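Local structure of fucolectin-related protein (Streptococcus pneumoniae, 2WMF) at residues Leu39-Leu44 with Val289-Cys294; Trp132-Phe137 with Leu167-Lys172; Asn439-Gln444 with Leu462-Tyr467. The protein probably hydrolyses glycosidic bonds in host blood-group carbohydrate antigens, as a family 98 glycoside hydrolase of a pneumococcus that uses fucose. All coordinates share one frame; numbering follows the deposited sequence.

From the N terminus, the chain first lays down strand 39-45 and, some 245 residues later, returns beside it with strand 289-293; interaction 1 joins the two and closes an eight-stranded parallel barrel. Interaction 2 falls within that long loop: 132-137 and 167-172 lie on successive helices outside the barrel, separated by strand 143-149. Interaction 3 follows in series, in the C-terminal part of the module, where 439-444 and 462-467 meet at the end of a pair of antiparallel strands. No two contacts touch. Centres of interactions 1 and 2 are 22 Å apart, whereas those of interactions 2 and 3 are 46 Å apart, on opposite sides of the chain's centre.

Interaction 1: Leu39-Leu44 with Val289-Cys294; sequences LLLSPL and VYNFEC
The Phe292 ring meets Leu40 and Leu41 at its edge, near the ring plane: Leu40 CD1 comes to 3.6 Å from Phe292 CE2, and Leu41 O lies farther along the same rim. Tyr290 is likewise approached at its edge, by Leu39 O. Outside the two strands, helix 272-283 packs on both rings through Met279, while Ile313 of helix 307-322 touches both Leu40 and Phe292. These contacts belong to the closure of an eight-stranded parallel barrel of the TIM-barrel type, in which strand 289-293, the last, pairs with strand 39-45, the first.

The evidence for pairing is in the backbone. The short strand axes run 18° apart in the same direction, and Leu39 is paired with Val289 and Leu40 with Tyr290. Tyr290 N donates to Leu39 O at 3.0 Å, and Leu41 N donates to Tyr290 O at 2.9 Å with an almost straight N-H...O angle of 176°. Two bonds on the same residue, one given and one received, fix Tyr290 between Leu39 and Leu41.

On the side away from those helices, Leu39 CB and Val289 CG2 are in looser apolar contact. Leu41 lies obliquely against the Asn291 amide, its CD1 being 3.7 Å from Asn291 ND2. That nitrogen is hydrogen-bonded to Glu77 OE1 of strand 74-79, a bond that passes over strand 39-45 on its interior face and links its two neighbours. Farther along, Pro43 CG rests 3.7 Å from Phe292 O. With Asn291 CG anti to the backbone N (chi1 -158°) and the amide directed onward along its own strand, Asn291 OD1 receives Phe292 N at 2.9 Å, the donor tilted from the carbonyl plane.

Interaction 2: Trp132-Phe137 with Leu167-Lys172; sequences WLDEQF and LEVCAK
Two neighbouring helices on the outside of the parallel barrel, 130-139 and 159-172, pack here through Val169, with a sulfur-aromatic contact on the buried side and a salt bridge on the more exposed one. Their short axes run in nearly the same direction, 21° apart, and approach to 9.9 Å. Val169 CG1, anti to the backbone N (chi1 -180°), reaches across to the first helix: it lies 3.8 Å from Asp134 CA and also 3.8 Å from Phe137 CD2, in the plane of that ring at its edge. Leu133 CD2 is a more distant apolar neighbour. Cys170 SG sits farther round the rim, 3.9 Å from Phe137 CZ; the direction from the ring centroid to the sulfur is 75° from the normal.

Toward solvent, the extended Lys172 chain crosses Asp134 at about a right angle, and its NZ donates to Asp134 OD2 at 2.7 Å on the syn lone pair. The other oxygen, OD1, accepts from Tyr173 OH and Gln138 NE2, so three donors hold the carboxylate.

Inward, Leu133 and Phe137 rest on Leu143 of strand 143-149, while Cys170 touches Phe177 of strand 176-180; Leu167 turns from this contact toward helix 194-203.

Interaction 3: Asn439-Gln444 with Leu462-Tyr467; sequences NINKNQ and LTPHTY
Leu462 O is gripped by Gln444 N, at 3.0 Å with an N-H...O angle of 161°, and by the side-chain amide Asn435 ND2 from outside the two segments. The reciprocal bond, Leu462 N to Gln444 O at 2.9 Å, completes a hydrogen-bonded antiparallel pair. Beside this pair, Asn443 CA comes to 3.2 Å from Leu462 O in a CA-H...O contact that is rather bent, 126° at the hydrogen.

Past the paired residues the two segments touch through side chains set against side chains and backbone. Asn443 and Thr463 lie side by side and point the same way. Asn443 CG is anti to its carbonyl carbon (chi1 -78°), which sets the amide along Thr463, with Asn443 OD1 3.5 Å from Thr463 CG2. The other end of that amide, ND2, is held by Asp461 OD1, while the hydroxyl of Thr463 takes a hydrogen bond from Arg529 NE. The amide and the hydroxyl therefore each look to a partner outside the contact.

Pro464 packs against one side of the 440-442 turn, an inverse gamma turn centred on Asn441. Pro464 CG is 3.4 Å from Lys442 O and 3.5 Å from Ile440 O, and Asn441 OD1 approaches the same proline CG at 3.7 Å, the Asn441 side chain crossing the proline ring at about a right angle. Lys442 O also accepts from Asn435 ND2 and Asn437 ND2, so Asn435 bridges the two segments by bonding to Lys442 O and Leu462 O.

The Gln444-Leu462 pair, at the start of strand 444-449 and the end of strand 457-462, marks the open end of a beta hairpin: the two strands are consecutive, adjacent and antiparallel within a six-stranded sheet in the C-terminal part of the module.

Interaction 1: Leu39-Leu44 with Val289-Cys294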
loop_
_atom_site.group_PDB
_atom_site.type_symbol
_atom_site.label_atom_id
_atom_site.label_comp_id
_atom_site.label_asym_id
_atom_site.label_seq_id
_atom_site.Cartn_x
_atom_site.Cartn_y
_atom_site.Cartn_z
ATOM N N LEU A 39 -8.778 -1.392 -6.588
ATOM C CA LEU A 39 -9.601 -1.993 -5.554
ATOM C C LEU A 39 -9.103 -1.642 -4.146
ATOM O O LEU A 39 -7.906 -1.777 -3.834
ATOM C CB LEU A 39 -9.659 -3.547 -5.706
ATOM C CG LEU A 39 -10.485 -4.294 -4.654
ATOM C CD1 LEU A 39 -11.969 -3.902 -4.832
ATOM C CD2 LEU A 39 -10.327 -5.830 -4.739
ATOM N N LEU A 40 -10.018 -1.101 -3.343
ATOM C CA LEU A 40 -9.745 -0.802 -1.923
ATOM C C LEU A 40 -10.473 -1.821 -1.066
ATOM O O LEU A 40 -11.698 -1.921 -1.127
ATOM C CB LEU A 40 -10.202 0.625 -1.595
ATOM C CG LEU A 40 -10.127 1.062 -0.116
ATOM C CD1 LEU A 40 -8.643 1.237 0.259
ATOM C CD2 LEU A 40 -10.909 2.361 0.195
ATOM N N LEU A 41 -9.716 -2.564 -0.245
ATOM C CA LEU A 41 -10.244 -3.486 0.711
ATOM C C LEU A 41 -10.226 -2.867 2.132
ATOM O O LEU A 41 -9.223 -2.304 2.561
ATOM C CB LEU A 41 -9.464 -4.800 0.727
ATOM C CG LEU A 41 -9.584 -5.668 -0.530
ATOM C CD1 LEU A 41 -8.474 -6.741 -0.598
ATOM C CD2 LEU A 41 -10.969 -6.311 -0.587
ATOM N N SER A 42 -11.356 -2.977 2.808
ATOM C CA SER A 42 -11.524 -2.565 4.199
ATOM C C SER A 42 -12.009 -3.757 5.012
ATOM O O SER A 42 -13.001 -4.382 4.661
ATOM C CB SER A 42 -12.487 -1.394 4.323
ATOM O OG SER A 42 -12.153 -0.333 3.440
ATOM N N PRO A 43 -11.275 -4.115 6.090
ATOM C CA PRO A 43 -11.548 -5.349 6.796
ATOM C C PRO A 43 -12.424 -5.287 8.053
ATOM O O PRO A 43 -12.350 -4.317 8.844
ATOM C CB PRO A 43 -10.153 -5.819 7.208
ATOM C CG PRO A 43 -9.439 -4.544 7.468
ATOM C CD PRO A 43 -10.033 -3.482 6.591
ATOM N N LEU A 44 -13.238 -6.330 8.203
ATOM C CA LEU A 44 -13.967 -6.657 9.449
ATOM C C LEU A 44 -13.477 -8.029 9.995
ATOM O O LEU A 44 -13.030 -8.917 9.259
ATOM C CB LEU A 44 -15.479 -6.739 9.150
ATOM C CG LEU A 44 -16.169 -5.415 8.761
ATOM C CD1 LEU A 44 -17.619 -5.698 8.212
ATOM C CD2 LEU A 44 -16.172 -4.302 9.901
ATOM N N VAL A 289 -4.251 -2.909 -5.992
ATOM C CA VAL A 289 -5.042 -3.449 -4.905
ATOM C C VAL A 289 -4.418 -3.006 -3.572
ATOM O O VAL A 289 -3.252 -3.212 -3.365
ATOM C CB VAL A 289 -5.134 -5.013 -4.976
ATOM C CG1 VAL A 289 -5.831 -5.554 -3.715
ATOM C CG2 VAL A 289 -5.850 -5.434 -6.273
ATOM N N TYR A 290 -5.234 -2.425 -2.705
ATOM C CA TYR A 290 -4.793 -1.810 -1.435
ATOM C C TYR A 290 -5.612 -2.353 -0.272
ATOM O O TYR A 290 -6.859 -2.285 -0.290
ATOM C CB TYR A 290 -4.949 -0.287 -1.514
ATOM C CG TYR A 290 -4.295 0.368 -2.711
ATOM C CD1 TYR A 290 -3.022 0.917 -2.620
ATOM C CD2 TYR A 290 -4.973 0.492 -3.921
ATOM C CE1 TYR A 290 -2.432 1.537 -3.711
ATOM C CE2 TYR A 290 -4.391 1.096 -5.031
ATOM C CZ TYR A 290 -3.113 1.629 -4.918
ATOM O OH TYR A 290 -2.523 2.249 -5.999
ATOM N N ASN A 291 -4.906 -2.882 0.731
ATOM C CA ASN A 291 -5.474 -3.422 1.938
ATOM C C ASN A 291 -4.660 -2.877 3.121
ATOM O O ASN A 291 -3.571 -2.387 2.903
ATOM C CB ASN A 291 -5.426 -4.972 1.886
ATOM C CG ASN A 291 -6.432 -5.666 2.798
ATOM O OD1 ASN A 291 -7.086 -5.070 3.669
ATOM N ND2 ASN A 291 -6.569 -6.992 2.566
ATOM N N PHE A 292 -5.197 -2.979 4.339
ATOM C CA PHE A 292 -4.638 -2.288 5.502
ATOM C C PHE A 292 -4.872 -3.028 6.806
ATOM O O PHE A 292 -5.922 -3.659 6.997
ATOM C CB PHE A 292 -5.243 -0.881 5.654
ATOM C CG PHE A 292 -5.026 -0.050 4.441
ATOM C CD1 PHE A 292 -3.876 0.720 4.303
ATOM C CD2 PHE A 292 -5.917 -0.132 3.374
ATOM C CE1 PHE A 292 -3.637 1.447 3.147
ATOM C CE2 PHE A 292 -5.687 0.586 2.184
ATOM C CZ PHE A 292 -4.521 1.353 2.070
ATOM N N GLU A 293 -3.892 -2.902 7.691
ATOM C CA GLU A 293 -4.047 -3.176 9.121
ATOM C C GLU A 293 -3.261 -2.094 9.852
ATOM O O GLU A 293 -2.477 -1.404 9.240
ATOM C CB GLU A 293 -3.430 -4.546 9.472
ATOM C CG GLU A 293 -4.040 -5.737 8.804
ATOM C CD GLU A 293 -3.505 -7.097 9.323
ATOM O OE1 GLU A 293 -3.242 -7.223 10.554
ATOM O OE2 GLU A 293 -3.350 -8.029 8.494
ATOM N N CYS A 294 -3.436 -1.931 11.163
ATOM C CA CYS A 294 -4.518 -2.490 12.003
ATOM C C CYS A 294 -5.778 -1.603 11.936
ATOM O O CYS A 294 -5.711 -0.388 12.190
ATOM C CB CYS A 294 -4.053 -2.524 13.447
ATOM S SG CYS A 294 -5.331 -3.061 14.637
#

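Interaction 2: Trp132-Phe137 with Leu167-Lys172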
loop_
_atom_site.group_PDB
_atom_site.type_symbol
_atom_site.label_atom_id
_atom_site.label_comp_id
_atom_site.label_asym_id
_atom_site.label_seq_id
_atom_site.Cartn_x
_atom_site.Cartn_y
_atom_site.Cartn_z
ATOM N N TRP A 132 -16.716 -26.665 -0.895
ATOM C CA TRP A 132 -17.519 -25.751 -0.091
ATOM C C TRP A 132 -17.451 -24.327 -0.630
ATOM O O TRP A 132 -18.460 -23.633 -0.740
ATOM C CB TRP A 132 -17.102 -25.784 1.388
ATOM C CG TRP A 132 -17.842 -24.829 2.284
ATOM C CD1 TRP A 132 -18.979 -25.074 3.001
ATOM C CD2 TRP A 132 -17.499 -23.455 2.549
ATOM N NE1 TRP A 132 -19.346 -23.959 3.705
ATOM C CE2 TRP A 132 -18.474 -22.941 3.436
ATOM C CE3 TRP A 132 -16.456 -22.613 2.126
ATOM C CZ2 TRP A 132 -18.455 -21.624 3.889
ATOM C CZ3 TRP A 132 -16.445 -21.322 2.566
ATOM C CH2 TRP A 132 -17.412 -20.835 3.456
ATOM N N LEU A 133 -16.265 -23.882 -0.990
ATOM C CA LEU A 133 -16.130 -22.545 -1.570
ATOM C C LEU A 133 -16.905 -22.426 -2.904
ATOM O O LEU A 133 -17.578 -21.412 -3.165
ATOM C CB LEU A 133 -14.657 -22.217 -1.800
ATOM C CG LEU A 133 -14.344 -20.857 -2.410
ATOM C CD1 LEU A 133 -14.857 -19.745 -1.512
ATOM C CD2 LEU A 133 -12.827 -20.710 -2.720
ATOM N N ASP A 134 -16.774 -23.464 -3.741
ATOM C CA ASP A 134 -17.485 -23.558 -5.035
ATOM C C ASP A 134 -19.007 -23.329 -4.802
ATOM O O ASP A 134 -19.634 -22.502 -5.469
ATOM C CB ASP A 134 -17.176 -24.915 -5.673
ATOM C CG ASP A 134 -17.762 -25.084 -7.073
ATOM O OD1 ASP A 134 -18.987 -24.928 -7.225
ATOM O OD2 ASP A 134 -16.968 -25.326 -7.998
ATOM N N GLU A 135 -19.556 -24.008 -3.792
ATOM C CA GLU A 135 -20.968 -23.867 -3.394
ATOM C C GLU A 135 -21.297 -22.444 -2.998
ATOM O O GLU A 135 -22.343 -21.923 -3.355
ATOM C CB GLU A 135 -21.297 -24.824 -2.234
ATOM C CG GLU A 135 -21.313 -26.268 -2.672
ATOM C CD GLU A 135 -21.380 -27.257 -1.493
ATOM O OE1 GLU A 135 -21.302 -26.835 -0.305
ATOM O OE2 GLU A 135 -21.495 -28.485 -1.773
ATOM N N GLN A 136 -20.398 -21.798 -2.258
ATOM C CA GLN A 136 -20.648 -20.440 -1.850
ATOM C C GLN A 136 -20.656 -19.469 -3.045
ATOM O O GLN A 136 -21.504 -18.583 -3.088
ATOM C CB GLN A 136 -19.696 -19.969 -0.734
ATOM C CG GLN A 136 -19.554 -20.897 0.474
ATOM C CD GLN A 136 -20.875 -21.569 0.887
ATOM O OE1 GLN A 136 -21.895 -20.886 1.122
ATOM N NE2 GLN A 136 -20.872 -22.902 0.940
ATOM N N PHE A 137 -19.751 -19.657 -4.011
ATOM C CA PHE A 137 -19.766 -18.830 -5.227
ATOM C C PHE A 137 -21.086 -19.010 -6.006
ATOM O O PHE A 137 -21.612 -18.058 -6.552
ATOM C CB PHE A 137 -18.600 -19.171 -6.151
ATOM C CG PHE A 137 -17.271 -18.576 -5.758
ATOM C CD1 PHE A 137 -17.145 -17.214 -5.540
ATOM C CD2 PHE A 137 -16.127 -19.378 -5.710
ATOM C CE1 PHE A 137 -15.889 -16.635 -5.210
ATOM C CE2 PHE A 137 -14.884 -18.809 -5.400
ATOM C CZ PHE A 137 -14.776 -17.423 -5.152
ATOM N N LEU A 167 -7.473 -20.976 -6.256
ATOM C CA LEU A 167 -7.386 -20.099 -7.432
ATOM C C LEU A 167 -8.212 -20.695 -8.611
ATOM O O LEU A 167 -8.897 -19.967 -9.327
ATOM C CB LEU A 167 -5.912 -19.884 -7.795
ATOM C CG LEU A 167 -5.596 -19.126 -9.101
ATOM C CD1 LEU A 167 -6.234 -17.719 -9.133
ATOM C CD2 LEU A 167 -4.046 -19.088 -9.293
ATOM N N GLU A 168 -8.087 -22.002 -8.837
ATOM C CA GLU A 168 -8.869 -22.690 -9.884
ATOM C C GLU A 168 -10.375 -22.515 -9.665
ATOM O O GLU A 168 -11.110 -22.178 -10.590
ATOM C CB GLU A 168 -8.481 -24.166 -9.896
ATOM C CG GLU A 168 -9.242 -24.973 -10.880
ATOM C CD GLU A 168 -8.731 -26.415 -10.969
ATOM O OE1 GLU A 168 -7.942 -26.868 -10.111
ATOM O OE2 GLU A 168 -9.123 -27.096 -11.931
ATOM N N VAL A 169 -10.823 -22.671 -8.426
ATOM C CA VAL A 169 -12.239 -22.447 -8.097
ATOM C C VAL A 169 -12.621 -20.983 -8.394
ATOM O O VAL A 169 -13.678 -20.699 -8.956
ATOM C CB VAL A 169 -12.599 -22.770 -6.634
ATOM C CG1 VAL A 169 -14.111 -22.511 -6.354
ATOM C CG2 VAL A 169 -12.291 -24.232 -6.258
ATOM N N CYS A 170 -11.767 -20.043 -7.990
ATOM C CA CYS A 170 -12.003 -18.652 -8.296
ATOM C C CYS A 170 -12.179 -18.434 -9.790
ATOM O O CYS A 170 -13.071 -17.716 -10.207
ATOM C CB CYS A 170 -10.860 -17.785 -7.745
ATOM S SG CYS A 170 -10.914 -17.618 -5.919
ATOM N N ALA A 171 -11.312 -19.048 -10.591
ATOM C CA ALA A 171 -11.341 -18.851 -12.055
ATOM C C ALA A 171 -12.662 -19.359 -12.643
ATOM O O ALA A 171 -13.170 -18.801 -13.630
ATOM C CB ALA A 171 -10.124 -19.547 -12.725
ATOM N N LYS A 172 -13.206 -20.404 -12.042
ATOM C CA LYS A 172 -14.477 -20.982 -12.501
ATOM C C LYS A 172 -15.625 -19.966 -12.408
ATOM O O LYS A 172 -16.587 -19.977 -13.221
ATOM C CB LYS A 172 -14.743 -22.252 -11.706
ATOM C CG LYS A 172 -16.038 -22.949 -12.015
ATOM C CD LYS A 172 -16.149 -24.316 -11.290
ATOM C CE LYS A 172 -17.568 -24.884 -11.357
ATOM N NZ LYS A 172 -17.749 -26.061 -10.497
#

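Interaction 3: Asn439-Gln444 with Leu462-Tyr467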
loop_
_atom_site.group_PDB
_atom_site.type_symbol
_atom_site.label_atom_id
_atom_site.label_comp_id
_atom_site.label_asym_id
_atom_site.label_seq_id
_atom_site.Cartn_x
_atom_site.Cartn_y
_atom_site.Cartn_z
ATOM N N ASN A 439 10.843 8.345 10.907
ATOM C CA ASN A 439 10.649 8.687 12.335
ATOM C C ASN A 439 11.770 9.567 12.911
ATOM O O ASN A 439 12.072 9.488 14.103
ATOM C CB ASN A 439 10.508 7.421 13.162
ATOM C CG ASN A 439 9.729 7.647 14.489
ATOM O OD1 ASN A 439 8.856 8.549 14.606
ATOM N ND2 ASN A 439 10.030 6.802 15.503
ATOM N N ILE A 440 12.310 10.430 12.053
ATOM C CA ILE A 440 13.322 11.427 12.373
ATOM C C ILE A 440 12.788 12.764 11.862
ATOM O O ILE A 440 12.378 12.839 10.712
ATOM C CB ILE A 440 14.637 11.070 11.711
ATOM C CG1 ILE A 440 15.261 9.890 12.441
ATOM C CG2 ILE A 440 15.531 12.314 11.669
ATOM C CD1 ILE A 440 15.989 10.244 13.688
ATOM N N ASN A 441 12.822 13.804 12.681
ATOM C CA ASN A 441 12.173 15.035 12.381
ATOM C C ASN A 441 13.082 16.020 11.651
ATOM O O ASN A 441 13.570 16.994 12.231
ATOM C CB ASN A 441 11.580 15.660 13.677
ATOM C CG ASN A 441 10.672 16.835 13.376
ATOM O OD1 ASN A 441 10.287 17.056 12.216
ATOM N ND2 ASN A 441 10.298 17.570 14.419
ATOM N N LYS A 442 13.304 15.761 10.357
ATOM C CA LYS A 442 14.216 16.541 9.524
ATOM C C LYS A 442 13.605 16.760 8.145
ATOM O O LYS A 442 13.053 15.843 7.563
ATOM C CB LYS A 442 15.602 15.879 9.389
ATOM C CG LYS A 442 16.385 15.823 10.712
ATOM C CD LYS A 442 16.958 17.182 11.172
ATOM C CE LYS A 442 17.304 17.168 12.653
ATOM N NZ LYS A 442 17.784 18.532 13.102
ATOM N N ASN A 443 13.675 17.985 7.674
ATOM C CA ASN A 443 13.130 18.336 6.356
ATOM C C ASN A 443 14.025 17.869 5.233
ATOM O O ASN A 443 15.224 17.685 5.415
ATOM C CB ASN A 443 12.983 19.856 6.203
ATOM C CG ASN A 443 11.765 20.424 6.927
ATOM O OD1 ASN A 443 11.283 19.864 7.916
ATOM N ND2 ASN A 443 11.226 21.548 6.383
ATOM N N GLN A 444 13.416 17.665 4.057
ATOM C CA GLN A 444 14.143 17.363 2.832
ATOM C C GLN A 444 13.705 18.315 1.736
ATOM O O GLN A 444 12.571 18.817 1.734
ATOM C CB GLN A 444 13.972 15.901 2.428
ATOM C CG GLN A 444 14.537 14.923 3.447
ATOM C CD GLN A 444 14.271 13.443 3.101
ATOM O OE1 GLN A 444 13.396 13.138 2.287
ATOM N NE2 GLN A 444 14.993 12.526 3.764
ATOM N N LEU A 462 10.072 20.093 2.317
ATOM C CA LEU A 462 9.079 19.159 2.819
ATOM C C LEU A 462 9.424 18.710 4.243
ATOM O O LEU A 462 10.495 18.204 4.478
ATOM C CB LEU A 462 9.053 17.887 1.993
ATOM C CG LEU A 462 8.897 18.030 0.488
ATOM C CD1 LEU A 462 9.632 16.904 -0.287
ATOM C CD2 LEU A 462 7.409 18.130 0.193
ATOM N N THR A 463 8.496 18.881 5.163
ATOM C CA THR A 463 8.661 18.312 6.481
ATOM C C THR A 463 8.392 16.819 6.423
ATOM O O THR A 463 7.784 16.324 5.454
ATOM C CB THR A 463 7.742 18.962 7.542
ATOM O OG1 THR A 463 6.368 18.580 7.324
ATOM C CG2 THR A 463 7.875 20.496 7.591
ATOM N N PRO A 464 8.819 16.076 7.457
ATOM C CA PRO A 464 8.453 14.682 7.475
ATOM C C PRO A 464 6.955 14.409 7.312
ATOM O O PRO A 464 6.123 15.186 7.754
ATOM C CB PRO A 464 8.973 14.190 8.833
ATOM C CG PRO A 464 10.178 15.089 9.127
ATOM C CD PRO A 464 9.739 16.441 8.578
ATOM N N HIS A 465 6.646 13.281 6.680
ATOM C CA HIS A 465 5.255 12.822 6.504
ATOM C C HIS A 465 4.478 13.831 5.630
ATOM O O HIS A 465 3.316 14.192 5.898
ATOM C CB HIS A 465 4.586 12.530 7.845
ATOM C CG HIS A 465 5.498 11.784 8.759
ATOM N ND1 HIS A 465 5.815 12.232 10.026
ATOM C CD2 HIS A 465 6.215 10.657 8.555
ATOM C CE1 HIS A 465 6.673 11.382 10.571
ATOM N NE2 HIS A 465 6.950 10.430 9.694
ATOM N N THR A 466 5.176 14.270 4.582
ATOM C CA THR A 466 4.605 15.109 3.523
ATOM C C THR A 466 4.852 14.426 2.184
ATOM O O THR A 466 5.986 14.050 1.891
ATOM C CB THR A 466 5.236 16.548 3.473
ATOM O OG1 THR A 466 5.128 17.138 4.764
ATOM C CG2 THR A 466 4.474 17.437 2.469
ATOM N N TYR A 467 3.786 14.299 1.381
ATOM C CA TYR A 467 3.908 13.880 0.007
ATOM C C TYR A 467 3.304 14.953 -0.921
ATOM O O TYR A 467 2.507 15.822 -0.505
ATOM C CB TYR A 467 3.364 12.482 -0.246
ATOM C CG TYR A 467 1.836 12.331 -0.285
ATOM C CD1 TYR A 467 1.105 12.665 -1.427
ATOM C CD2 TYR A 467 1.115 11.886 0.821
ATOM C CE1 TYR A 467 -0.295 12.498 -1.478
ATOM C CE2 TYR A 467 -0.280 11.705 0.774
ATOM C CZ TYR A 467 -0.994 12.018 -0.378
ATOM O OH TYR A 467 -2.377 11.820 -0.429
#